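Local atomic coordinates of putative cytochrome P450 154A1 (Streptomyces coelicolor, PDB entry 1ODO), a protein that belongs to the cytochrome P450 family, binding haem (protoporphyrin IX with iron) inside a mainly helical fold. Residues L78-W81 with V82-N86; A189-Y192 with E193-Q197; E230-R233 with D234-L238. All coordinates share one frame; numbering follows the deposited sequence.

Contact 1: L78-W81 with V82-N86; sequences LALW and VAVEN. With PIM (4-phenyl-1H-imidazole), chain C.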
ATOM      1  N   LEU A  78      16.334  -3.225  -1.750  1.00 14.24           N
ATOM      2  CA  LEU A  78      14.983  -3.074  -2.293  1.00 13.99           C
ATOM      3  C   LEU A  78      14.849  -3.583  -3.725  1.00 13.91           C
ATOM      4  O   LEU A  78      13.877  -3.269  -4.411  1.00 13.10           O
ATOM      5  CB  LEU A  78      14.556  -1.602  -2.250  1.00 15.35           C
ATOM      6  CG  LEU A  78      14.556  -0.912  -0.883  1.00 16.62           C
ATOM      7  CD1 LEU A  78      13.938   0.471  -1.016  1.00 14.96           C
ATOM      8  CD2 LEU A  78      13.770  -1.744   0.116  1.00 17.45           C
ATOM      9  N   ALA A  79      15.817  -4.384  -4.165  1.00 12.94           N
ATOM     10  CA  ALA A  79      15.815  -4.934  -5.517  1.00 13.14           C
ATOM     11  C   ALA A  79      14.504  -5.574  -5.972  1.00 12.22           C
ATOM     12  O   ALA A  79      14.099  -5.408  -7.122  1.00 11.72           O
ATOM     13  CB  ALA A  79      16.958  -5.941  -5.666  1.00 13.97           C
ATOM     14  N   LEU A  80      13.841  -6.303  -5.079  1.00 13.88           N
ATOM     15  CA  LEU A  80      12.584  -6.958  -5.433  1.00 13.62           C
ATOM     16  C   LEU A  80      11.520  -5.999  -5.972  1.00 14.60           C
ATOM     17  O   LEU A  80      10.703  -6.376  -6.813  1.00 13.96           O
ATOM     18  CB  LEU A  80      12.018  -7.713  -4.228  1.00 15.22           C
ATOM     19  CG  LEU A  80      10.761  -8.545  -4.510  1.00 16.04           C
ATOM     20  CD1 LEU A  80      11.097  -9.662  -5.497  1.00 17.27           C
ATOM     21  CD2 LEU A  80      10.222  -9.131  -3.212  1.00 16.15           C
ATOM     22  N   TRP A  81      11.534  -4.762  -5.493  1.00 12.78           N
ATOM     23  CA  TRP A  81      10.557  -3.778  -5.946  1.00 13.57           C
ATOM     24  C   TRP A  81      10.698  -3.409  -7.417  1.00 13.28           C
ATOM     25  O   TRP A  81       9.733  -2.961  -8.042  1.00 12.76           O
ATOM     26  CB  TRP A  81      10.654  -2.498  -5.105  1.00 14.31           C
ATOM     27  CG  TRP A  81      10.086  -2.641  -3.730  1.00 14.44           C
ATOM     28  CD1 TRP A  81      10.681  -3.224  -2.649  1.00 15.54           C
ATOM     29  CD2 TRP A  81       8.781  -2.233  -3.302  1.00 14.65           C
ATOM     30  NE1 TRP A  81       9.826  -3.208  -1.571  1.00 17.60           N
ATOM     31  CE2 TRP A  81       8.653  -2.606  -1.945  1.00 16.46           C
ATOM     32  CE3 TRP A  81       7.707  -1.592  -3.934  1.00 14.67           C
ATOM     33  CZ2 TRP A  81       7.491  -2.357  -1.207  1.00 15.47           C
ATOM     34  CZ3 TRP A  81       6.552  -1.345  -3.202  1.00 15.74           C
ATOM     35  CH2 TRP A  81       6.454  -1.730  -1.849  1.00 17.07           C
ATOM     36  N   VAL A  82      11.891  -3.604  -7.972  1.00 12.34           N
ATOM     37  CA  VAL A  82      12.127  -3.272  -9.373  1.00 14.40           C
ATOM     38  C   VAL A  82      12.577  -4.453 -10.227  1.00 14.66           C
ATOM     39  O   VAL A  82      12.676  -4.329 -11.446  1.00 15.86           O
ATOM     40  CB  VAL A  82      13.200  -2.155  -9.499  1.00 14.18           C
ATOM     41  CG1 VAL A  82      12.788  -0.940  -8.673  1.00 12.42           C
ATOM     42  CG2 VAL A  82      14.560  -2.676  -9.040  1.00 14.70           C
ATOM     43  N   ALA A  83      12.833  -5.595  -9.596  1.00 13.20           N
ATOM     44  CA  ALA A  83      13.280  -6.775 -10.327  1.00 15.05           C
ATOM     45  C   ALA A  83      12.186  -7.752 -10.749  1.00 15.15           C
ATOM     46  O   ALA A  83      12.413  -8.590 -11.626  1.00 14.83           O
ATOM     47  CB  ALA A  83      14.353  -7.511  -9.514  1.00 16.50           C
ATOM     48  N   VAL A  84      11.010  -7.658 -10.134  1.00 14.42           N
ATOM     49  CA  VAL A  84       9.918  -8.559 -10.490  1.00 14.52           C
ATOM     50  C   VAL A  84       9.492  -8.300 -11.928  1.00 14.49           C
ATOM     51  O   VAL A  84       9.784  -7.248 -12.492  1.00 15.42           O
ATOM     52  CB  VAL A  84       8.670  -8.366  -9.585  1.00 13.34           C
ATOM     53  CG1 VAL A  84       8.952  -8.876  -8.172  1.00 14.49           C
ATOM     54  CG2 VAL A  84       8.268  -6.897  -9.555  1.00 13.45           C
ATOM     55  N   GLU A  85       8.808  -9.275 -12.514  1.00 14.50           N
ATOM     56  CA  GLU A  85       8.332  -9.165 -13.882  1.00 15.22           C
ATOM     57  C   GLU A  85       6.814  -9.264 -13.847  1.00 14.97           C
ATOM     58  O   GLU A  85       6.250 -10.346 -14.002  1.00 15.73           O
ATOM     59  CB  GLU A  85       8.905 -10.288 -14.748  1.00 18.31           C
ATOM     60  CG  GLU A  85      10.416 -10.251 -14.898  1.00 22.34           C
ATOM     61  CD  GLU A  85      10.940 -11.425 -15.701  1.00 25.05           C
ATOM     62  OE1 GLU A  85      10.546 -11.557 -16.880  1.00 26.87           O
ATOM     63  OE2 GLU A  85      11.738 -12.213 -15.150  1.00 26.30           O
ATOM     64  N   ASN A  86       6.159  -8.136 -13.603  1.00 13.95           N
ATOM     65  CA  ASN A  86       4.704  -8.094 -13.547  1.00 12.38           C
ATOM     66  C   ASN A  86       4.253  -6.701 -13.978  1.00 12.67           C
ATOM     67  O   ASN A  86       5.062  -5.906 -14.451  1.00 12.08           O
ATOM     68  CB  ASN A  86       4.195  -8.428 -12.132  1.00 14.38           C
ATOM     69  CG  ASN A  86       4.815  -7.553 -11.064  1.00 15.91           C
ATOM     70  OD1 ASN A  86       5.115  -6.383 -11.308  1.00 14.79           O
ATOM     71  ND2 ASN A  86       4.997  -8.111  -9.866  1.00 12.81           N
TER
HETATM   72  N1  PIM C1408       0.859  -3.062  -2.071  1.00 12.63           N
HETATM   73  C2  PIM C1408      -0.365  -2.430  -2.218  1.00 12.66           C
HETATM   74  N3  PIM C1408      -0.523  -2.162  -3.415  1.00 14.45           N
HETATM   75  C4  PIM C1408       0.517  -2.567  -4.123  1.00 13.52           C
HETATM   76  C5  PIM C1408       1.401  -3.138  -3.299  1.00 11.80           C
HETATM   77  C6  PIM C1408       2.741  -3.766  -3.575  1.00 12.74           C
HETATM   78  C7  PIM C1408       3.197  -4.807  -2.702  1.00 13.84           C
HETATM   79  C8  PIM C1408       4.483  -5.415  -2.962  1.00 15.35           C
HETATM   80  C9  PIM C1408       5.242  -4.960  -4.069  1.00 13.51           C
HETATM   81  C10 PIM C1408       4.779  -3.928  -4.929  1.00 14.94           C
HETATM   82  C11 PIM C1408       3.507  -3.349  -4.645  1.00 12.69           C

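Contact 2: A189-Y192 with E193-Q197; sequences ARLY and EVLDQ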
ATOM      1  N   ALA A 189      13.750 -15.111  -1.038  1.00 13.08           N
ATOM      2  CA  ALA A 189      13.851 -16.523  -1.388  1.00 13.29           C
ATOM      3  C   ALA A 189      12.755 -17.334  -0.695  1.00 13.15           C
ATOM      4  O   ALA A 189      12.137 -18.211  -1.301  1.00 13.22           O
ATOM      5  CB  ALA A 189      15.228 -17.064  -1.010  1.00 14.02           C
ATOM      6  N   ARG A 190      12.515 -17.035   0.577  1.00 13.00           N
ATOM      7  CA  ARG A 190      11.491 -17.738   1.338  1.00 13.59           C
ATOM      8  C   ARG A 190      10.111 -17.471   0.758  1.00 13.79           C
ATOM      9  O   ARG A 190       9.255 -18.354   0.731  1.00 14.19           O
ATOM     10  CB  ARG A 190      11.536 -17.298   2.803  1.00 15.68           C
ATOM     11  CG  ARG A 190      12.758 -17.817   3.544  1.00 18.40           C
ATOM     12  CD  ARG A 190      13.045 -17.003   4.796  1.00 25.02           C
ATOM     13  NE  ARG A 190      14.339 -17.369   5.368  1.00 29.71           N
ATOM     14  CZ  ARG A 190      15.106 -16.542   6.068  1.00 29.84           C
ATOM     15  NH1 ARG A 190      14.711 -15.292   6.282  1.00 28.74           N
ATOM     16  NH2 ARG A 190      16.266 -16.966   6.551  1.00 31.85           N
ATOM     17  N   LEU A 191       9.900 -16.246   0.290  1.00 14.17           N
ATOM     18  CA  LEU A 191       8.619 -15.868  -0.290  1.00 14.04           C
ATOM     19  C   LEU A 191       8.358 -16.616  -1.597  1.00 14.13           C
ATOM     20  O   LEU A 191       7.254 -17.117  -1.825  1.00 14.10           O
ATOM     21  CB  LEU A 191       8.579 -14.352  -0.515  1.00 13.93           C
ATOM     22  CG  LEU A 191       7.320 -13.727  -1.128  1.00 14.04           C
ATOM     23  CD1 LEU A 191       6.071 -14.189  -0.395  1.00 13.90           C
ATOM     24  CD2 LEU A 191       7.448 -12.209  -1.062  1.00 14.30           C
ATOM     25  N   TYR A 192       9.367 -16.698  -2.457  1.00 13.77           N
ATOM     26  CA  TYR A 192       9.198 -17.401  -3.725  1.00 15.25           C
ATOM     27  C   TYR A 192       8.931 -18.873  -3.456  1.00 15.36           C
ATOM     28  O   TYR A 192       8.223 -19.535  -4.213  1.00 15.58           O
ATOM     29  CB  TYR A 192      10.438 -17.245  -4.609  1.00 16.16           C
ATOM     30  CG  TYR A 192      10.412 -15.991  -5.454  1.00 16.78           C
ATOM     31  CD1 TYR A 192      11.422 -15.036  -5.354  1.00 16.66           C
ATOM     32  CD2 TYR A 192       9.373 -15.761  -6.357  1.00 18.10           C
ATOM     33  CE1 TYR A 192      11.398 -13.879  -6.134  1.00 19.58           C
ATOM     34  CE2 TYR A 192       9.337 -14.610  -7.138  1.00 17.48           C
ATOM     35  CZ  TYR A 192      10.352 -13.675  -7.023  1.00 18.56           C
ATOM     36  OH  TYR A 192      10.325 -12.540  -7.798  1.00 16.39           O
ATOM     37  N   GLU A 193       9.495 -19.377  -2.365  1.00 15.87           N
ATOM     38  CA  GLU A 193       9.309 -20.771  -2.001  1.00 16.96           C
ATOM     39  C   GLU A 193       7.842 -21.047  -1.676  1.00 15.88           C
ATOM     40  O   GLU A 193       7.253 -21.982  -2.224  1.00 16.92           O
ATOM     41  CB  GLU A 193      10.201 -21.126  -0.810  1.00 21.37           C
ATOM     42  CG  GLU A 193      10.083 -22.564  -0.342  1.00 26.67           C
ATOM     43  CD  GLU A 193      11.152 -22.920   0.673  1.00 31.81           C
ATOM     44  OE1 GLU A 193      11.243 -22.232   1.714  1.00 34.70           O
ATOM     45  OE2 GLU A 193      11.903 -23.887   0.425  1.00 35.77           O
ATOM     46  N   VAL A 194       7.238 -20.245  -0.802  1.00 15.05           N
ATOM     47  CA  VAL A 194       5.834 -20.472  -0.465  1.00 16.48           C
ATOM     48  C   VAL A 194       4.929 -20.166  -1.656  1.00 15.29           C
ATOM     49  O   VAL A 194       3.828 -20.705  -1.756  1.00 14.57           O
ATOM     50  CB  VAL A 194       5.372 -19.641   0.767  1.00 17.54           C
ATOM     51  CG1 VAL A 194       5.965 -20.236   2.037  1.00 19.19           C
ATOM     52  CG2 VAL A 194       5.783 -18.188   0.619  1.00 19.17           C
ATOM     53  N   LEU A 195       5.395 -19.305  -2.558  1.00 15.42           N
ATOM     54  CA  LEU A 195       4.606 -18.959  -3.734  1.00 15.88           C
ATOM     55  C   LEU A 195       4.609 -20.159  -4.675  1.00 16.50           C
ATOM     56  O   LEU A 195       3.570 -20.537  -5.215  1.00 14.96           O
ATOM     57  CB  LEU A 195       5.186 -17.729  -4.445  1.00 15.28           C
ATOM     58  CG  LEU A 195       4.887 -16.383  -3.771  1.00 13.57           C
ATOM     59  CD1 LEU A 195       5.665 -15.272  -4.471  1.00 13.50           C
ATOM     60  CD2 LEU A 195       3.392 -16.106  -3.825  1.00 13.72           C
ATOM     61  N   ASP A 196       5.776 -20.766  -4.865  1.00 17.07           N
ATOM     62  CA  ASP A 196       5.866 -21.926  -5.745  1.00 19.36           C
ATOM     63  C   ASP A 196       5.002 -23.059  -5.205  1.00 18.63           C
ATOM     64  O   ASP A 196       4.399 -23.809  -5.969  1.00 18.39           O
ATOM     65  CB  ASP A 196       7.315 -22.404  -5.878  1.00 21.93           C
ATOM     66  CG  ASP A 196       8.155 -21.472  -6.723  1.00 23.69           C
ATOM     67  OD1 ASP A 196       7.580 -20.763  -7.573  1.00 26.12           O
ATOM     68  OD2 ASP A 196       9.389 -21.456  -6.550  1.00 25.17           O
ATOM     69  N   GLN A 197       4.949 -23.176  -3.881  1.00 18.57           N
ATOM     70  CA  GLN A 197       4.156 -24.214  -3.234  1.00 18.93           C
ATOM     71  C   GLN A 197       2.674 -23.958  -3.472  1.00 19.38           C
ATOM     72  O   GLN A 197       1.895 -24.892  -3.683  1.00 17.23           O
ATOM     73  CB  GLN A 197       4.452 -24.244  -1.733  1.00 21.00           C
ATOM     74  CG  GLN A 197       5.775 -24.903  -1.381  1.00 24.50           C
ATOM     75  CD  GLN A 197       6.125 -24.752   0.085  1.00 27.64           C
ATOM     76  OE1 GLN A 197       5.245 -24.705   0.946  1.00 30.75           O
ATOM     77  NE2 GLN A 197       7.417 -24.689   0.379  1.00 31.88           N
TER
HETATM   78  O   HOH W   1       9.531 -20.324   2.611  1.00 18.79           O

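Contact 3: E230-R233 with D234-L238; sequences EELR and DTLLL. With PIM (4-phenyl-1H-imidazole), chain C.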
ATOM      1  N   GLU A 230       7.945 -16.705 -14.733  1.00 15.68           N
ATOM      2  CA  GLU A 230       8.333 -15.585 -13.882  1.00 16.87           C
ATOM      3  C   GLU A 230       7.170 -14.616 -13.697  1.00 16.53           C
ATOM      4  O   GLU A 230       6.911 -14.141 -12.593  1.00 17.38           O
ATOM      5  CB  GLU A 230       9.516 -14.828 -14.492  1.00 18.84           C
ATOM      6  CG  GLU A 230      10.817 -15.621 -14.609  1.00 23.62           C
ATOM      7  CD  GLU A 230      10.741 -16.755 -15.622  1.00 25.81           C
ATOM      8  OE1 GLU A 230      10.103 -16.574 -16.679  1.00 25.69           O
ATOM      9  OE2 GLU A 230      11.335 -17.823 -15.365  1.00 29.02           O
ATOM     10  N   GLU A 231       6.471 -14.317 -14.784  1.00 15.85           N
ATOM     11  CA  GLU A 231       5.343 -13.398 -14.707  1.00 15.96           C
ATOM     12  C   GLU A 231       4.247 -13.982 -13.835  1.00 14.96           C
ATOM     13  O   GLU A 231       3.539 -13.249 -13.146  1.00 13.77           O
ATOM     14  CB  GLU A 231       4.812 -13.089 -16.105  1.00 16.19           C
ATOM     15  CG  GLU A 231       5.830 -12.372 -16.967  1.00 17.26           C
ATOM     16  CD  GLU A 231       5.355 -12.171 -18.387  1.00 19.56           C
ATOM     17  OE1 GLU A 231       4.648 -13.057 -18.903  1.00 18.08           O
ATOM     18  OE2 GLU A 231       5.703 -11.137 -18.990  1.00 20.20           O
ATOM     19  N   LEU A 232       4.101 -15.303 -13.862  1.00 14.74           N
ATOM     20  CA  LEU A 232       3.076 -15.938 -13.046  1.00 14.59           C
ATOM     21  C   LEU A 232       3.397 -15.774 -11.564  1.00 13.32           C
ATOM     22  O   LEU A 232       2.595 -15.223 -10.806  1.00 13.42           O
ATOM     23  CB  LEU A 232       2.958 -17.433 -13.362  1.00 13.16           C
ATOM     24  CG  LEU A 232       2.123 -18.237 -12.351  1.00 13.96           C
ATOM     25  CD1 LEU A 232       0.695 -17.698 -12.300  1.00 15.20           C
ATOM     26  CD2 LEU A 232       2.118 -19.711 -12.740  1.00 13.92           C
ATOM     27  N   ARG A 233       4.569 -16.247 -11.149  1.00 14.37           N
ATOM     28  CA  ARG A 233       4.944 -16.136  -9.745  1.00 15.96           C
ATOM     29  C   ARG A 233       5.079 -14.690  -9.281  1.00 14.93           C
ATOM     30  O   ARG A 233       4.684 -14.363  -8.166  1.00 14.16           O
ATOM     31  CB  ARG A 233       6.228 -16.939  -9.452  1.00 18.96           C
ATOM     32  CG  ARG A 233       7.483 -16.485 -10.171  1.00 23.84           C
ATOM     33  CD  ARG A 233       8.421 -17.673 -10.447  1.00 26.27           C
ATOM     34  NE  ARG A 233       8.864 -18.394  -9.249  1.00 26.60           N
ATOM     35  CZ  ARG A 233      10.045 -18.226  -8.657  1.00 27.29           C
ATOM     36  NH1 ARG A 233      10.919 -17.350  -9.141  1.00 24.76           N
ATOM     37  NH2 ARG A 233      10.368 -18.954  -7.592  1.00 24.52           N
ATOM     38  N   ASP A 234       5.607 -13.819 -10.135  1.00 14.32           N
ATOM     39  CA  ASP A 234       5.768 -12.416  -9.765  1.00 13.67           C
ATOM     40  C   ASP A 234       4.432 -11.683  -9.670  1.00 12.76           C
ATOM     41  O   ASP A 234       4.284 -10.754  -8.877  1.00 12.00           O
ATOM     42  CB  ASP A 234       6.711 -11.713 -10.747  1.00 13.39           C
ATOM     43  CG  ASP A 234       8.163 -12.109 -10.538  1.00 15.67           C
ATOM     44  OD1 ASP A 234       8.432 -12.932  -9.631  1.00 14.70           O
ATOM     45  OD2 ASP A 234       9.037 -11.600 -11.270  1.00 15.96           O
ATOM     46  N   THR A 235       3.457 -12.085 -10.479  1.00 12.98           N
ATOM     47  CA  THR A 235       2.153 -11.438 -10.430  1.00 12.78           C
ATOM     48  C   THR A 235       1.482 -11.913  -9.140  1.00 12.27           C
ATOM     49  O   THR A 235       0.806 -11.145  -8.454  1.00 12.13           O
ATOM     50  CB  THR A 235       1.285 -11.807 -11.643  1.00 11.64           C
ATOM     51  OG1 THR A 235       1.883 -11.264 -12.826  1.00 14.19           O
ATOM     52  CG2 THR A 235      -0.126 -11.244 -11.490  1.00 12.65           C
ATOM     53  N   LEU A 236       1.684 -13.183  -8.797  1.00 12.50           N
ATOM     54  CA  LEU A 236       1.088 -13.712  -7.573  1.00 11.44           C
ATOM     55  C   LEU A 236       1.737 -13.036  -6.368  1.00  9.85           C
ATOM     56  O   LEU A 236       1.071 -12.736  -5.383  1.00 11.26           O
ATOM     57  CB  LEU A 236       1.282 -15.228  -7.485  1.00 11.98           C
ATOM     58  CG  LEU A 236       0.424 -16.042  -8.454  1.00 14.47           C
ATOM     59  CD1 LEU A 236       0.733 -17.525  -8.281  1.00 15.90           C
ATOM     60  CD2 LEU A 236      -1.052 -15.773  -8.187  1.00 14.84           C
ATOM     61  N   LEU A 237       3.041 -12.795  -6.453  1.00 10.16           N
ATOM     62  CA  LEU A 237       3.767 -12.150  -5.361  1.00 11.16           C
ATOM     63  C   LEU A 237       3.147 -10.776  -5.115  1.00 10.94           C
ATOM     64  O   LEU A 237       2.873 -10.397  -3.975  1.00 11.25           O
ATOM     65  CB  LEU A 237       5.251 -12.008  -5.727  1.00 11.20           C
ATOM     66  CG  LEU A 237       6.200 -11.432  -4.666  1.00 11.74           C
ATOM     67  CD1 LEU A 237       7.618 -11.890  -4.953  1.00 11.30           C
ATOM     68  CD2 LEU A 237       6.114  -9.910  -4.641  1.00 11.84           C
ATOM     69  N   LEU A 238       2.924 -10.042  -6.198  1.00 10.83           N
ATOM     70  CA  LEU A 238       2.337  -8.709  -6.128  1.00 11.14           C
ATOM     71  C   LEU A 238       0.943  -8.713  -5.508  1.00 10.87           C
ATOM     72  O   LEU A 238       0.660  -7.952  -4.581  1.00 10.38           O
ATOM     73  CB  LEU A 238       2.253  -8.107  -7.536  1.00 10.62           C
ATOM     74  CG  LEU A 238       1.424  -6.827  -7.709  1.00 12.58           C
ATOM     75  CD1 LEU A 238       2.024  -5.690  -6.885  1.00 10.90           C
ATOM     76  CD2 LEU A 238       1.401  -6.441  -9.184  1.00 12.21           C
TER
HETATM   77  N1  PIM C1408       0.859  -3.062  -2.071  1.00 12.63           N
HETATM   78  C2  PIM C1408      -0.365  -2.430  -2.218  1.00 12.66           C
HETATM   79  N3  PIM C1408      -0.523  -2.162  -3.415  1.00 14.45           N
HETATM   80  C4  PIM C1408       0.517  -2.567  -4.123  1.00 13.52           C
HETATM   81  C5  PIM C1408       1.401  -3.138  -3.299  1.00 11.80           C
HETATM   82  C6  PIM C1408       2.741  -3.766  -3.575  1.00 12.74           C
HETATM   83  C7  PIM C1408       3.197  -4.807  -2.702  1.00 13.84           C
HETATM   84  C8  PIM C1408       4.483  -5.415  -2.962  1.00 15.35           C
HETATM   85  C9  PIM C1408       5.242  -4.960  -4.069  1.00 13.51           C
HETATM   86  C10 PIM C1408       4.779  -3.928  -4.929  1.00 14.94           C
HETATM   87  C11 PIM C1408       3.507  -3.349  -4.645  1.00 12.69           C

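Contact 1: L78-W81 with V82-N86
Two first torsions bring Leu80 against Val84: Leu80 holds CG anti to its own backbone N (chi1 -175°), while Val84 places CG1 anti to its carbonyl carbon (chi1 -70°). One methyl of each therefore does the touching, Leu80 CD1 meeting Val84 CG1 at 3.5 Å, with the two side chains meeting at a slant. The same Val84 CG1 lies 3.3 Å from Leu80 O, so the valine spans both the leucine branch and its carbonyl.

The pair straddles the short helix 80-83, which ends as Val84 leaves helical backbone angles. Val82 N donates to Ala79 O (3.0 Å, N-H...O 150°) from above the carbonyl plane rather than along a lone pair; Ala83 N adds a short but poorly aligned, weak bond to the same oxygen. The methyls crowd there too: Ala83 CB sits 3.2 Å from Ala79 O and Val82 CG2 3.4 Å from it.

Trp81 leaves this helix toward the bound 4-phenyl-1H-imidazole. Its six-membered ring offers a face to the phenyl group in a near-parallel, offset approach, C9 of the ligand standing over the plane but displaced toward the rim, and Trp81 CZ3 comes within 3.6 Å of ligand C10. The bond from NE1 to Val174 O helps to set the rotation of the indole, and Phe175 packs against Trp81 edge-to-face.

The indole N-H is thus occupied by a carbonyl. The atoms meeting the ligand are all carbon, consistent with a mainly dispersive, shape-dependent contact between Trp81 and the phenyl ring.

Contact 2: A189-Y192 with E193-Q197
Leu191, Tyr192, Val194 and Leu195 form the apolar centre of a regular alpha-helical segment, a worked case of i to i+3 and i to i+4 packing within helix 181-204, which corresponds to the G helix of the P450 fold. Leu191 touches two partners through different parts of its side chain: CG reaches Leu195 CD1 at 4.0 Å, while its CD1 branch meets Val194 CG2 at 4.1 Å, those two side chains crossing at about a right angle. Leu195 CD1 serves a second neighbour as well, lying 4.2 Å from Tyr192 CD2, at a slant to the ring. The first torsion of Leu191 (chi1 180°), which sets CG beside the carbonyl carbon, carries the CD1 branch over Val194 and Leu195. Leu191 and Leu195 both continue onto Leu237 of helix 229-244, and Val194 packs on Phe167 and Leu170 of helix 161-175.

Outside this core, the backbone carries four successive i+4 bonds, from Glu193 N to Ala189 O through Asp196 N to Tyr192 O, the last being the shortest at 2.8 Å. The polar tips look elsewhere. Tyr192 OH is hydrogen-bonded to Asp234 OD1, and Asp196 OD2 forms a salt bridge with Arg233 NH2.

On the exposed side, Arg190 and Glu193 carry opposite charges that do not meet, Arg190 NE lying 6.8 Å from Glu193 OE1. Separately, a water bridges the backbone of Arg190 and the carboxylate of Glu193: it donates to Arg190 O at 2.7 Å and to Glu193 OE1 at 2.7 Å, so Arg190 O accepts from both Val194 N and solvent.

Contact 3: E230-R233 with D234-L238
Leu232 and Leu236 lie side by side and point the same way, one turn apart on helix 229-244, with Leu232 CD1 4.0 Å from Leu236 CD1. Both lean on Leu214 of helix 210-218.

Arg233 and Asp234 are set quite differently. The arginine side chain leaves between its backbone N and carbonyl carbon, and this torsion (chi1 63°) puts Arg233 CG 3.7 Å from Asp234 OD1; the bends at chi2 and chi3 then turn the guanidinium elsewhere. Although the guanidinium and carboxylate planes are only 29° apart, Arg233 NH1 and Asp234 OD1 remain 5.1 Å apart, each group having its partner on helix 181-204, Asp196 and Tyr192 respectively. The buried carboxylate of Asp234 packs back on its own helix, CG lying 3.1 Å from Glu230 O, and its OD2 accepts from Glu85 N. Such donors would be expected to stabilise its charged form.

Thr235 turns its hydroxyl back on the helix. Its OG1 donates to Glu231 O at 2.6 Å, and its own N donates to the same oxygen at 2.9 Å; the two donors arrive from opposite faces of the carbonyl plane, so one acceptor is gripped twice by one residue.

Further on, Leu238 sends CD1 to 3.6 Å from C11 of the bound 4-phenyl-1H-imidazole, and it also touches the haem. Helix 229-244 corresponds to the long helix that runs across the distal face of the haem in cytochromes P450.

In the fold
Along the chain the three local turns come in series, yet they converge on the same side of the molecule's centre. Contact 3, on helix 229-244, is the hub: its centre lies about 10 Å from that of contact 1, on the short helix 80-83 and the loop after it, and about 11 Å from that of contact 2, on helix 181-204. Contacts 1 and 2, about 15 Å apart, meet where Leu80 and Val84 pack on Tyr192 OH. Contacts 1 and 3 both touch the bound 4-phenyl-1H-imidazole, whereas the side chain of Leu191 in contact 2 stays about 8 Å from it. Asp234 is shared by all three contacts, with the Asn86 bond to its backbone O and the Asp196-Arg233 salt bridge adding to the joint.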